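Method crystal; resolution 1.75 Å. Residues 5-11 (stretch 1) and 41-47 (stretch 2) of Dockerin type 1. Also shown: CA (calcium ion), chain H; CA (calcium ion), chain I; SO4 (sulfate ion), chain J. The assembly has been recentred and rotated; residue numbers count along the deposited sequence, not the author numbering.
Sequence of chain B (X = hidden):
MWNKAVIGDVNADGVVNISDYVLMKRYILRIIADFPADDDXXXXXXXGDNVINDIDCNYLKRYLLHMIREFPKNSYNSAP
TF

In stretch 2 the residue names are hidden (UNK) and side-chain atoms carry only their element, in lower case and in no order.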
# COMPACT_ATOMS: atom_id res chain seq x y z
N ALA B 5 20.34 -10.67 13.02
CA ALA B 5 18.95 -10.23 13.00
C ALA B 5 18.64 -9.46 11.73
O ALA B 5 19.54 -9.11 10.95
CB ALA B 5 18.65 -9.39 14.21
N VAL B 6 17.35 -9.17 11.51
CA VAL B 6 16.95 -8.70 10.20
C VAL B 6 17.04 -7.19 10.08
O VAL B 6 16.50 -6.47 10.91
CB VAL B 6 15.51 -9.16 9.83
CG1 VAL B 6 15.12 -8.59 8.48
CG2 VAL B 6 15.42 -10.70 9.84
N ILE B 7 17.72 -6.72 9.03
CA ILE B 7 17.90 -5.29 8.78
C ILE B 7 16.57 -4.64 8.44
O ILE B 7 15.83 -5.11 7.55
CB ILE B 7 18.93 -5.07 7.67
CG1 ILE B 7 20.29 -5.62 8.13
CG2 ILE B 7 19.06 -3.58 7.33
CD1 ILE B 7 21.37 -5.60 7.05
N GLY B 8 16.22 -3.59 9.17
CA GLY B 8 14.94 -2.95 8.97
C GLY B 8 13.91 -3.48 9.93
O GLY B 8 12.85 -2.89 10.09
N ASP B 9 14.21 -4.61 10.61
CA ASP B 9 13.22 -5.25 11.47
C ASP B 9 13.40 -4.75 12.90
O ASP B 9 14.01 -5.41 13.76
CB ASP B 9 13.35 -6.78 11.40
CG ASP B 9 12.39 -7.48 12.32
OD1 ASP B 9 11.41 -6.86 12.76
OD2 ASP B 9 12.64 -8.67 12.67
N VAL B 10 12.89 -3.55 13.14
CA VAL B 10 13.19 -2.87 14.38
C VAL B 10 12.36 -3.34 15.57
O VAL B 10 12.68 -2.96 16.68
CB VAL B 10 13.08 -1.33 14.23
CG1 VAL B 10 14.02 -0.84 13.11
CG2 VAL B 10 11.65 -0.89 13.99
N ASN B 11 11.33 -4.17 15.37
CA ASN B 11 10.64 -4.78 16.51
C ASN B 11 10.95 -6.27 16.64
O ASN B 11 10.35 -6.95 17.45
CB ASN B 11 9.12 -4.57 16.46
CG ASN B 11 8.47 -5.08 15.19
OD1 ASN B 11 9.07 -5.75 14.34
ND2 ASN B 11 7.19 -4.75 15.05
N UNK B 41 21.44 0.15 15.96
CA UNK B 41 22.20 0.49 14.79
C UNK B 41 22.15 -0.65 13.77
O UNK B 41 22.05 -0.42 12.57
c UNK B 41 24.24 4.13 15.10
c UNK B 41 23.63 0.84 15.19
s UNK B 41 23.81 3.20 13.62
c UNK B 41 24.40 1.54 14.09
N UNK B 42 22.20 -1.89 14.22
CA UNK B 42 22.18 -2.98 13.26
C UNK B 42 20.83 -3.02 12.52
O UNK B 42 20.78 -3.05 11.29
c UNK B 42 23.25 -5.62 11.81
c UNK B 42 23.36 -7.20 9.93
c UNK B 42 22.35 -5.39 12.90
c UNK B 42 24.45 -5.03 11.40
c UNK B 42 22.46 -4.33 13.92
n UNK B 42 21.56 -7.08 11.67
c UNK B 42 22.73 -6.70 11.06
c UNK B 42 24.54 -6.61 9.55
c UNK B 42 21.34 -6.29 12.77
c UNK B 42 25.09 -5.53 10.27
N UNK B 43 19.74 -2.93 13.27
CA UNK B 43 18.42 -3.01 12.66
C UNK B 43 17.97 -1.71 12.02
O UNK B 43 17.20 -1.74 11.04
c UNK B 43 17.18 -2.45 14.81
c UNK B 43 17.35 -3.48 13.67
c UNK B 43 17.71 -4.85 14.22
N UNK B 44 18.38 -0.57 12.57
CA UNK B 44 17.83 0.71 12.12
C UNK B 44 18.63 1.45 11.09
O UNK B 44 18.07 2.29 10.39
N UNK B 45 19.95 1.20 11.02
CA UNK B 45 20.78 1.87 10.03
C UNK B 45 20.79 0.99 8.79
O UNK B 45 21.66 0.12 8.64
o UNK B 45 24.38 2.20 9.51
o UNK B 45 22.71 3.20 8.52
c UNK B 45 22.22 2.04 10.53
c UNK B 45 23.16 2.52 9.45
N UNK B 46 19.83 1.20 7.90
CA UNK B 46 19.61 0.26 6.80
C UNK B 46 20.49 0.56 5.59
O UNK B 46 20.66 -0.31 4.73
c UNK B 46 17.25 -0.18 7.49
c UNK B 46 18.15 0.21 6.35
c UNK B 46 17.72 1.54 5.77
N UNK B 47 21.03 1.76 5.50
CA UNK B 47 21.93 2.11 4.39
C UNK B 47 23.39 1.98 4.79
O UNK B 47 24.28 2.09 3.95
o UNK B 47 21.90 4.45 5.94
c UNK B 47 21.97 4.62 4.74
n UNK B 47 22.30 5.78 4.21
c UNK B 47 21.64 3.50 3.80
CA CA H . 9.25 -6.07 12.08
CA CA I . 21.54 5.22 8.11
S SO4 J . 22.58 6.97 0.84
O1 SO4 J . 21.29 7.26 0.23
O2 SO4 J . 22.72 7.86 1.99
O3 SO4 J . 22.66 5.57 1.22
O4 SO4 J . 23.66 7.22 -0.12
O HOH W 1 6.86 -5.75 12.15
O HOH W 2 21.29 7.38 7.39

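Position 41 carries four side-chain atoms in an unbranched run: two carbons, a sulfur and a last carbon. A thioether in a straight chain is Met 41. It touches nothing on stretch 1, but its backbone O accepts a helical hydrogen bond from N of position 45 at 3.1 Å.

Position 42 has one carbon leading into fused five- and six-membered rings that hold eight carbons and one nitrogen. The ring nitrogen lies 3.0 Å from O of Ala 5, and the rings also meet the side chain of Ile 7. This is Trp 42. Its NE1 donates to Ala 5 O almost in line, at 169°, with the carbonyl near the ring plane at the indole edge, while CZ2 packs 3.8 Å from Ile 7 CD1.

Position 43 shows three carbons, forked at the first, with no polar atom. One branch comes within 3.9 Å of O of Val 6 and 3.8 Å of O of Asp 9; the other is 3.9 Å from CG1 of Val 10. A beta-branched, three-carbon side chain is Val 43, chi1 in the m well. Its backbone O accepts a hydrogen bond from Gly 8 N at 2.8 Å.

Position 44 has no side-chain atoms, so it is Gly 44; its CA lies 4.2 Å from Val 10 CG1.

Position 45 has two carbons, the second carrying two oxygens. It makes no contact with stretch 1; one oxygen sits 2.4 Å from the chain I calcium. A short carboxylate is Asp 45, the first residue to leave helical geometry.

Position 46 repeats the three-carbon fork, with one branch 3.9 Å from CG2 of Ile 7 and from CA of Gly 8. It is Val 46.

Position 47 has two carbons, the second bearing one oxygen and one nitrogen, and touches nothing on stretch 1: a short amide, Asn 47. OD1 binds the same calcium at 2.3 Å, and ND2 donates to sulfate O3 at 3.0 Å.

The contact follows a compact rule: two hydrogen bonds accompany apolar packing. Stretch 1 makes a type II turn from Val 6 to Asp 9, closed by Asp 9 N to Val 6 O at 3.0 Å, and Gly 8 takes backbone angles that call for glycine while its N reaches Val 43 O, in the last turn of the helix. Val 43 fills the centre, Trp 42 and Val 46 extend the packing along Ile 7, and the calcium ligands Asp 9 and Asp 45 point their CA-to-CB bonds away.

Stretch 2 (41-47) MWVGDVN
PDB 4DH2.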